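Local coordinates for protein putative NADH-depentdent flavin oxidoreductase (PDB 5OCS) that probably acts as an FMN-dependent ene-reductase of the Old Yellow Enzyme family, oxidising a nicotinamide cofactor and reducing activated alkenes, at residues 104-109 and 190-195; 205-210 and 240-245; 336-341 and 360-365. All blocks are in the same frame, centred on the assembly; numbering follows the deposited sequence.

Contact 1. Residues 104-109 and 190-195; sequences AGRKAS and SPIANH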
loop_
_atom_site.group_PDB
_atom_site.type_symbol
_atom_site.label_atom_id
_atom_site.label_comp_id
_atom_site.label_asym_id
_atom_site.label_seq_id
_atom_site.Cartn_x
_atom_site.Cartn_y
_atom_site.Cartn_z
ATOM N N ALA D 104 11.345 -13.818 -21.970
ATOM C CA ALA D 104 11.894 -12.596 -22.614
ATOM C C ALA D 104 12.599 -12.838 -23.961
ATOM O O ALA D 104 12.839 -11.909 -24.708
ATOM C CB ALA D 104 12.883 -11.910 -21.679
ATOM N N GLY D 105 12.953 -14.079 -24.242
ATOM C CA GLY D 105 13.531 -14.436 -25.524
ATOM C C GLY D 105 14.851 -13.703 -25.627
ATOM O O GLY D 105 15.626 -13.673 -24.677
ATOM N N ARG D 106 15.107 -13.080 -26.781
ATOM C CA ARG D 106 16.347 -12.346 -26.963
ATOM C C ARG D 106 16.527 -11.140 -26.084
ATOM O O ARG D 106 17.619 -10.605 -26.054
ATOM C CB ARG D 106 16.555 -11.927 -28.424
ATOM C CG ARG D 106 15.679 -10.760 -28.845
ATOM C CD ARG D 106 15.656 -10.673 -30.352
ATOM N NE ARG D 106 14.849 -9.568 -30.851
ATOM C CZ ARG D 106 14.996 -9.005 -32.061
ATOM N NH1 ARG D 106 15.983 -9.406 -32.886
ATOM N NH2 ARG D 106 14.173 -7.997 -32.416
ATOM N N LYS D 107 15.470 -10.674 -25.417
ATOM C CA LYS D 107 15.560 -9.535 -24.517
ATOM C C LYS D 107 15.920 -9.925 -23.074
ATOM O O LYS D 107 16.025 -9.046 -22.183
ATOM C CB LYS D 107 14.242 -8.790 -24.527
ATOM C CG LYS D 107 13.970 -8.031 -25.810
ATOM C CD LYS D 107 12.639 -7.305 -25.611
ATOM C CE LYS D 107 12.503 -6.119 -26.503
ATOM N NZ LYS D 107 11.355 -5.266 -26.066
ATOM N N ALA D 108 16.123 -11.218 -22.845
ATOM C CA ALA D 108 16.544 -11.725 -21.543
ATOM C C ALA D 108 17.950 -11.275 -21.157
ATOM O O ALA D 108 18.637 -10.594 -21.941
ATOM C CB ALA D 108 16.427 -13.243 -21.525
ATOM N N SER D 109 18.338 -11.586 -19.922
ATOM C CA SER D 109 19.682 -11.344 -19.436
ATOM C C SER D 109 20.009 -9.860 -19.529
ATOM O O SER D 109 21.069 -9.467 -20.064
ATOM C CB SER D 109 20.692 -12.212 -20.224
ATOM O OG SER D 109 21.974 -12.103 -19.659
ATOM N N SER D 190 6.886 -11.675 -35.199
ATOM C CA SER D 190 7.408 -10.550 -35.993
ATOM C C SER D 190 8.451 -10.951 -37.005
ATOM O O SER D 190 9.498 -11.516 -36.636
ATOM C CB SER D 190 8.018 -9.452 -35.095
ATOM O OG SER D 190 8.536 -8.407 -35.913
ATOM N N PRO D 191 8.230 -10.598 -38.282
ATOM C CA PRO D 191 9.308 -10.793 -39.276
ATOM C C PRO D 191 10.628 -10.070 -39.008
ATOM O O PRO D 191 11.645 -10.401 -39.608
ATOM C CB PRO D 191 8.684 -10.235 -40.556
ATOM C CG PRO D 191 7.264 -10.477 -40.390
ATOM C CD PRO D 191 6.979 -10.173 -38.935
ATOM N N ILE D 192 10.619 -9.074 -38.139
ATOM C CA ILE D 192 11.838 -8.383 -37.735
ATOM C C ILE D 192 12.746 -9.276 -36.930
ATOM O O ILE D 192 13.949 -9.307 -37.174
ATOM C CB ILE D 192 11.474 -7.089 -36.995
ATOM C CG1 ILE D 192 10.883 -6.122 -38.026
ATOM C CG2 ILE D 192 12.670 -6.468 -36.254
ATOM C CD1 ILE D 192 10.027 -5.083 -37.374
ATOM N N ALA D 193 12.177 -10.052 -36.008
ATOM C CA ALA D 193 12.979 -10.976 -35.208
ATOM C C ALA D 193 13.005 -12.395 -35.754
ATOM O O ALA D 193 13.974 -13.108 -35.532
ATOM C CB ALA D 193 12.501 -10.984 -33.764
ATOM N N ASN D 194 11.969 -12.796 -36.494
ATOM C CA ASN D 194 11.822 -14.197 -36.922
ATOM C C ASN D 194 12.240 -14.289 -38.403
ATOM O O ASN D 194 11.502 -13.838 -39.297
ATOM C CB ASN D 194 10.371 -14.642 -36.763
ATOM C CG ASN D 194 10.163 -16.086 -37.113
ATOM O OD1 ASN D 194 11.015 -16.710 -37.747
ATOM N ND2 ASN D 194 9.020 -16.644 -36.703
ATOM N N HIS D 195 13.421 -14.847 -38.613
ATOM C CA HIS D 195 13.929 -15.143 -39.949
ATOM C C HIS D 195 14.025 -16.643 -40.212
ATOM O O HIS D 195 14.816 -17.076 -41.079
ATOM C CB HIS D 195 15.290 -14.513 -40.135
ATOM C CG HIS D 195 15.267 -13.025 -40.051
ATOM N ND1 HIS D 195 16.393 -12.286 -39.794
ATOM C CD2 HIS D 195 14.248 -12.135 -40.177
ATOM C CE1 HIS D 195 16.068 -11.005 -39.733
ATOM N NE2 HIS D 195 14.776 -10.885 -39.966
#

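Contact 2. Residues 205-210 and 240-245; sequences ENRMRF and NGWDIE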
loop_
_atom_site.group_PDB
_atom_site.type_symbol
_atom_site.label_atom_id
_atom_site.label_comp_id
_atom_site.label_asym_id
_atom_site.label_seq_id
_atom_site.Cartn_x
_atom_site.Cartn_y
_atom_site.Cartn_z
ATOM N N GLU D 205 0.694 -17.449 -40.823
ATOM C CA GLU D 205 0.303 -18.695 -40.142
ATOM C C GLU D 205 1.488 -19.362 -39.477
ATOM O O GLU D 205 1.381 -19.831 -38.334
ATOM C CB GLU D 205 -0.424 -19.641 -41.108
ATOM C CG GLU D 205 -0.964 -20.887 -40.437
ATOM C CD GLU D 205 -1.525 -21.878 -41.454
ATOM O OE1 GLU D 205 -2.218 -21.414 -42.389
ATOM O OE2 GLU D 205 -1.264 -23.096 -41.310
ATOM N N ASN D 206 2.630 -19.407 -40.146
ATOM C CA ASN D 206 3.835 -19.983 -39.549
ATOM C C ASN D 206 4.341 -19.194 -38.348
ATOM O O ASN D 206 4.823 -19.771 -37.375
ATOM C CB ASN D 206 4.969 -20.068 -40.556
ATOM C CG ASN D 206 4.772 -21.178 -41.584
ATOM O OD1 ASN D 206 3.746 -21.860 -41.608
ATOM N ND2 ASN D 206 5.758 -21.342 -42.451
ATOM N N ARG D 207 4.249 -17.877 -38.431
ATOM C CA ARG D 207 4.715 -17.004 -37.333
ATOM C C ARG D 207 3.819 -17.097 -36.087
ATOM O O ARG D 207 4.314 -16.969 -34.964
ATOM C CB ARG D 207 4.836 -15.565 -37.818
ATOM C CG ARG D 207 6.040 -15.407 -38.742
ATOM C CD ARG D 207 6.241 -13.992 -39.226
ATOM N NE ARG D 207 5.356 -13.657 -40.338
ATOM C CZ ARG D 207 4.394 -12.738 -40.330
ATOM N NH1 ARG D 207 4.104 -12.042 -39.233
ATOM N NH2 ARG D 207 3.690 -12.490 -41.451
ATOM N N MET D 208 2.533 -17.343 -36.281
ATOM C CA MET D 208 1.613 -17.480 -35.140
ATOM C C MET D 208 1.665 -18.874 -34.540
ATOM O O MET D 208 1.123 -19.083 -33.455
ATOM C CB MET D 208 0.188 -17.197 -35.591
ATOM C CG MET D 208 -0.062 -15.783 -36.052
ATOM S SD MET D 208 -1.783 -15.362 -36.333
ATOM C CE MET D 208 -2.228 -16.568 -37.599
ATOM N N ARG D 209 2.245 -19.831 -35.260
ATOM C CA ARG D 209 2.198 -21.230 -34.890
ATOM C C ARG D 209 2.749 -21.499 -33.487
ATOM O O ARG D 209 2.079 -22.138 -32.705
ATOM C CB ARG D 209 2.967 -22.107 -35.906
ATOM C CG ARG D 209 2.744 -23.630 -35.764
ATOM C CD ARG D 209 3.469 -24.442 -36.849
ATOM N NE ARG D 209 3.216 -23.902 -38.190
ATOM C CZ ARG D 209 2.050 -23.994 -38.837
ATOM N NH1 ARG D 209 1.015 -24.636 -38.305
ATOM N NH2 ARG D 209 1.896 -23.423 -40.028
ATOM N N PHE D 210 3.964 -21.042 -33.179
ATOM C CA PHE D 210 4.541 -21.339 -31.866
ATOM C C PHE D 210 3.828 -20.591 -30.733
ATOM O O PHE D 210 3.477 -21.236 -29.710
ATOM C CB PHE D 210 6.037 -21.086 -31.848
ATOM C CG PHE D 210 6.712 -21.430 -30.531
ATOM C CD1 PHE D 210 6.646 -22.731 -30.005
ATOM C CD2 PHE D 210 7.342 -20.452 -29.778
ATOM C CE1 PHE D 210 7.271 -23.057 -28.808
ATOM C CE2 PHE D 210 7.985 -20.775 -28.567
ATOM C CZ PHE D 210 7.945 -22.079 -28.085
ATOM N N ASN D 240 6.887 -3.838 -42.105
ATOM C CA ASN D 240 7.327 -5.220 -42.263
ATOM C C ASN D 240 7.609 -5.916 -40.935
ATOM O O ASN D 240 8.520 -6.739 -40.825
ATOM C CB ASN D 240 8.540 -5.276 -43.197
ATOM C CG ASN D 240 8.355 -4.403 -44.433
ATOM O OD1 ASN D 240 9.235 -3.624 -44.778
ATOM N ND2 ASN D 240 7.199 -4.494 -45.070
ATOM N N GLY D 241 6.825 -5.565 -39.921
ATOM C CA GLY D 241 6.886 -6.265 -38.645
ATOM C C GLY D 241 5.512 -6.823 -38.353
ATOM O O GLY D 241 4.744 -7.171 -39.257
ATOM N N TRP D 242 5.195 -6.846 -37.070
ATOM C CA TRP D 242 3.848 -7.155 -36.610
ATOM C C TRP D 242 2.973 -5.950 -36.912
ATOM O O TRP D 242 3.458 -4.805 -36.944
ATOM C CB TRP D 242 3.893 -7.470 -35.105
ATOM C CG TRP D 242 2.645 -8.033 -34.565
ATOM C CD1 TRP D 242 1.873 -7.490 -33.605
ATOM C CD2 TRP D 242 1.999 -9.267 -34.954
ATOM N NE1 TRP D 242 0.791 -8.295 -33.357
ATOM C CE2 TRP D 242 0.828 -9.378 -34.178
ATOM C CE3 TRP D 242 2.292 -10.265 -35.885
ATOM C CZ2 TRP D 242 -0.038 -10.452 -34.279
ATOM C CZ3 TRP D 242 1.421 -11.344 -36.000
ATOM C CH2 TRP D 242 0.280 -11.431 -35.186
ATOM N N ASP D 243 1.714 -6.212 -37.218
ATOM C CA ASP D 243 0.771 -5.172 -37.573
ATOM C C ASP D 243 -0.635 -5.505 -37.078
ATOM O O ASP D 243 -0.889 -6.592 -36.516
ATOM C CB ASP D 243 0.822 -4.866 -39.092
ATOM C CG ASP D 243 0.487 -6.071 -39.954
ATOM O OD1 ASP D 243 -0.055 -7.075 -39.443
ATOM O OD2 ASP D 243 0.799 -6.028 -41.167
ATOM N N ILE D 244 -1.514 -4.535 -37.215
ATOM C CA ILE D 244 -2.899 -4.641 -36.689
ATOM C C ILE D 244 -3.640 -5.799 -37.376
ATOM O O ILE D 244 -4.442 -6.497 -36.758
ATOM C CB ILE D 244 -3.656 -3.293 -36.804
ATOM C CG1 ILE D 244 -5.013 -3.328 -36.093
ATOM C CG2 ILE D 244 -3.900 -2.891 -38.258
ATOM C CD1 ILE D 244 -4.986 -3.677 -34.621
ATOM N N GLU D 245 -3.335 -6.036 -38.655
ATOM C CA GLU D 245 -3.880 -7.207 -39.324
ATOM C C GLU D 245 -3.454 -8.534 -38.682
ATOM O O GLU D 245 -4.281 -9.448 -38.489
ATOM C CB GLU D 245 -3.484 -7.205 -40.796
ATOM C CG GLU D 245 -4.115 -6.049 -41.557
ATOM C CD GLU D 245 -3.299 -4.765 -41.554
ATOM O OE1 GLU D 245 -2.242 -4.657 -40.876
ATOM O OE2 GLU D 245 -3.706 -3.821 -42.279
HETATM O O HOH W 1 2.724 -9.422 -39.436
#

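Contact 3. Residues 336-341 and 360-365; sequences HAAAKL and EKLFKD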
loop_
_atom_site.group_PDB
_atom_site.type_symbol
_atom_site.label_atom_id
_atom_site.label_comp_id
_atom_site.label_asym_id
_atom_site.label_seq_id
_atom_site.Cartn_x
_atom_site.Cartn_y
_atom_site.Cartn_z
ATOM N N HIS D 336 -10.666 6.603 -5.979
ATOM C CA HIS D 336 -10.722 7.984 -6.464
ATOM C C HIS D 336 -11.579 8.075 -7.703
ATOM O O HIS D 336 -12.393 9.033 -7.798
ATOM C CB HIS D 336 -9.341 8.540 -6.642
ATOM C CG HIS D 336 -8.564 8.532 -5.378
ATOM N ND1 HIS D 336 -7.191 8.437 -5.342
ATOM C CD2 HIS D 336 -8.984 8.493 -4.093
ATOM C CE1 HIS D 336 -6.789 8.426 -4.080
ATOM N NE2 HIS D 336 -7.866 8.472 -3.300
ATOM N N ALA D 337 -11.494 7.048 -8.561
ATOM C CA ALA D 337 -12.371 6.972 -9.728
ATOM C C ALA D 337 -13.857 6.785 -9.365
ATOM O O ALA D 337 -14.773 7.428 -9.962
ATOM C CB ALA D 337 -11.906 5.903 -10.726
ATOM N N ALA D 338 -14.109 5.901 -8.410
ATOM C CA ALA D 338 -15.452 5.638 -7.946
ATOM C C ALA D 338 -16.062 6.903 -7.352
ATOM O O ALA D 338 -17.251 7.211 -7.658
ATOM C CB ALA D 338 -15.452 4.510 -6.925
ATOM N N ALA D 339 -15.283 7.663 -6.603
ATOM C CA ALA D 339 -15.769 8.934 -6.048
ATOM C C ALA D 339 -16.158 9.895 -7.182
ATOM O O ALA D 339 -17.165 10.589 -7.069
ATOM C CB ALA D 339 -14.732 9.582 -5.158
ATOM N N LYS D 340 -15.357 9.952 -8.239
ATOM C CA LYS D 340 -15.663 10.879 -9.353
ATOM C C LYS D 340 -16.885 10.430 -10.132
ATOM O O LYS D 340 -17.626 11.257 -10.633
ATOM C CB LYS D 340 -14.479 11.015 -10.326
ATOM C CG LYS D 340 -13.351 11.992 -9.940
ATOM C CD LYS D 340 -12.021 11.510 -10.545
ATOM C CE LYS D 340 -11.052 12.582 -11.058
ATOM N NZ LYS D 340 -9.993 11.947 -11.941
ATOM N N LEU D 341 -17.088 9.138 -10.258
ATOM C CA LEU D 341 -18.104 8.539 -11.124
ATOM C C LEU D 341 -19.378 8.085 -10.385
ATOM O O LEU D 341 -20.257 7.474 -10.992
ATOM C CB LEU D 341 -17.472 7.370 -11.883
ATOM C CG LEU D 341 -16.353 7.779 -12.861
ATOM C CD1 LEU D 341 -15.731 6.549 -13.498
ATOM C CD2 LEU D 341 -16.864 8.709 -13.974
ATOM N N GLU D 360 -20.052 10.078 0.814
ATOM C CA GLU D 360 -20.793 9.095 1.605
ATOM C C GLU D 360 -20.964 7.869 0.733
ATOM O O GLU D 360 -21.062 8.008 -0.494
ATOM C CB GLU D 360 -22.184 9.639 1.990
ATOM C CG GLU D 360 -22.164 10.874 2.887
ATOM C CD GLU D 360 -21.409 10.651 4.196
ATOM O OE1 GLU D 360 -21.434 9.510 4.720
ATOM O OE2 GLU D 360 -20.773 11.618 4.687
ATOM N N LYS D 361 -20.975 6.688 1.352
ATOM C CA LYS D 361 -21.258 5.418 0.651
ATOM C C LYS D 361 -20.221 4.996 -0.390
ATOM O O LYS D 361 -20.531 4.173 -1.238
ATOM C CB LYS D 361 -22.624 5.443 -0.073
ATOM C CG LYS D 361 -23.813 5.866 0.763
ATOM C CD LYS D 361 -24.253 4.754 1.695
ATOM C CE LYS D 361 -25.530 5.128 2.432
ATOM N NZ LYS D 361 -25.460 4.672 3.847
ATOM N N LEU D 362 -19.016 5.561 -0.336
ATOM C CA LEU D 362 -17.942 5.164 -1.268
ATOM C C LEU D 362 -17.584 3.696 -1.089
ATOM O O LEU D 362 -17.329 2.957 -2.074
ATOM C CB LEU D 362 -16.707 6.057 -1.086
ATOM C CG LEU D 362 -15.521 5.768 -2.016
ATOM C CD1 LEU D 362 -15.964 6.004 -3.455
ATOM C CD2 LEU D 362 -14.330 6.645 -1.710
ATOM N N PHE D 363 -17.497 3.276 0.166
ATOM C CA PHE D 363 -17.067 1.938 0.461
ATOM C C PHE D 363 -18.259 1.015 0.675
ATOM O O PHE D 363 -19.122 1.290 1.512
ATOM C CB PHE D 363 -16.163 1.951 1.677
ATOM C CG PHE D 363 -14.925 2.812 1.528
ATOM C CD1 PHE D 363 -14.173 2.817 0.361
ATOM C CD2 PHE D 363 -14.481 3.547 2.597
ATOM C CE1 PHE D 363 -13.016 3.562 0.253
ATOM C CE2 PHE D 363 -13.351 4.316 2.498
ATOM C CZ PHE D 363 -12.608 4.317 1.330
ATOM N N LYS D 364 -18.280 -0.100 -0.046
ATOM C CA LYS D 364 -19.400 -1.042 0.024
ATOM C C LYS D 364 -19.552 -1.635 1.420
ATOM O O LYS D 364 -18.577 -2.137 1.999
ATOM C CB LYS D 364 -19.220 -2.182 -0.954
ATOM C CG LYS D 364 -19.191 -1.800 -2.419
ATOM C CD LYS D 364 -19.023 -3.029 -3.318
ATOM C CE LYS D 364 -18.864 -2.645 -4.786
ATOM N NZ LYS D 364 -20.024 -1.866 -5.287
ATOM N N ASP D 365 -20.755 -1.528 1.964
ATOM C CA ASP D 365 -21.128 -2.156 3.238
ATOM C C ASP D 365 -20.332 -1.688 4.468
ATOM O O ASP D 365 -20.263 -2.409 5.446
ATOM C CB ASP D 365 -21.057 -3.677 3.129
ATOM C CG ASP D 365 -21.853 -4.214 1.942
ATOM O OD1 ASP D 365 -23.048 -3.880 1.796
ATOM O OD2 ASP D 365 -21.267 -4.949 1.144
#

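Contact 1. Residues 104-109 and 190-195
A single arginine laid over an alanine methyl joins two loops on the rim of the barrel: R106, in the long connection after strand 96-102, meets A193, in the loop between helices 184-189 and 204-221. The meeting is one of van der Waals contact, with no hydrogen bond passing directly between the two segments. A193 CB sits over the centre of one face of the guanidinium, 3.6 Å from R106 CZ. Beside it, I192 CG2 approaches R106 NH2 obliquely at a looser 4.4 Å. The reach comes from the arginine chain: CG lies between the backbone N and the carbonyl carbon (chi1 75°), and from there the chain runs extended to NE, carrying the flat group across the gap. Its polar end has a partner elsewhere, as NH1 is hydrogen-bonded to V136 O.

The second loop is braced from within. S190 leaves helix 184-189 and its OG accepts from I192 N at 3.1 Å, an ST turn, while N194 N bonds to S190 O at 2.8 Å; these bonds hold the turn in which A193 CB points toward the arginine. Q187, on helix 184-189, bonds through its side-chain amide to A104 O and R106 N, which fastens that helix to loop 104-109. Such pairing of loops that follow the third and fourth parallel strands belongs to the C-terminal face of a TIM barrel, the side that carries the active site in this fold, although this pair lies away from the FMN-binding residues.

Contact 2. Residues 205-210 and 240-245
R207 and W242 meet edge to edge: NH1 of the arginine lies 4.2 Å from W242 CE3, close to the plane of the indole, and the carbon lies near the guanidinium plane in turn. The cation therefore lies beside the ring, not over its face. M208, one residue on along helix 204-221, also comes to the rim of the indole, its CG 4.5 Å from CH2, a loose apolar touch. W242 presents this benzo edge because its CG is anti to the backbone N (chi1 -169°), which sends the ring from the loop before helix 244-256 toward the other helix. A water forms the polar link: it accepts from R207 NH1 and donates to G241 O, each at 3.0 Å.

Outside the two segments, L189 O takes a further hydrogen bond from NH1 and G202 O one from NE. Behind the contact, R209 NH2 bonds N206 OD1 at 2.9 Å, almost exactly in its guanidinium plane, and makes a salt bridge to E205 OE2 whose hydrogen bond is weak. The chemistry implies that backbone carbonyls and a water probably meet the charge of R207, with the indole as an apolar neighbour at its side.

Contact 3. Residues 336-341 and 360-365
L362 sets one methyl against helix 333-341, the last helix after the closing strand of the TIM barrel, and so fastens to it the chain that follows this helix, probably part of the C-terminal extension. Its CD1 does all the touching across the two segments. It lies 3.8 Å from A338 CB and 4.1 Å from A339 CB, and nearer still to the helix backbone, at a place where A338 and A339 offer only short side chains. The leucine reaches the helix from an otherwise irregular segment with CG opposite the backbone N about the CA-CB bond (chi1 -179°). No hydrogen bond crosses here; the attachment is apolar.

Further out, the leucine's own backbone is fixed. L362 N is hydrogen-bonded to Q355 OE1, and backbone bonds join both L362 and K364 to V345, so the chain folds back on itself as it passes the helix. The next residue, F363, makes an edge-to-face ring contact with W335, a second apolar anchor one turn earlier on the same helix. F5 packs on A338 and L359 on A339. Y329 of the second subunit packs on both A339 and L362, which places the contact at the subunit interface, and it also meets the ring of H336, whose ND1 bonds to D330 OD2. At the centre of the arrangement, L362 CD1 stands 3.6 Å from A339 N.

Contacts 1 and 2 are neighbours, their centres 13 Å apart, and they share a seam: P191 CD packs 3.4 Å from R207 NH1, and I192 CD1 3.6 Å from G241 CA. The loop 190-195 thus lies between the arginine of contact 1 and the segments of contact 2. In contact 2 the side chain of W242 is about 10 Å from that of R231, which binds FMN in this protein, although no flavin is bound to this chain in the model. Contacts 1 and 3 lie away from the FMN-binding residues. Contact 3 stands across the chain's centre, its own centre 44 Å from contact 1 and 43 Å from contact 2, beside the second subunit.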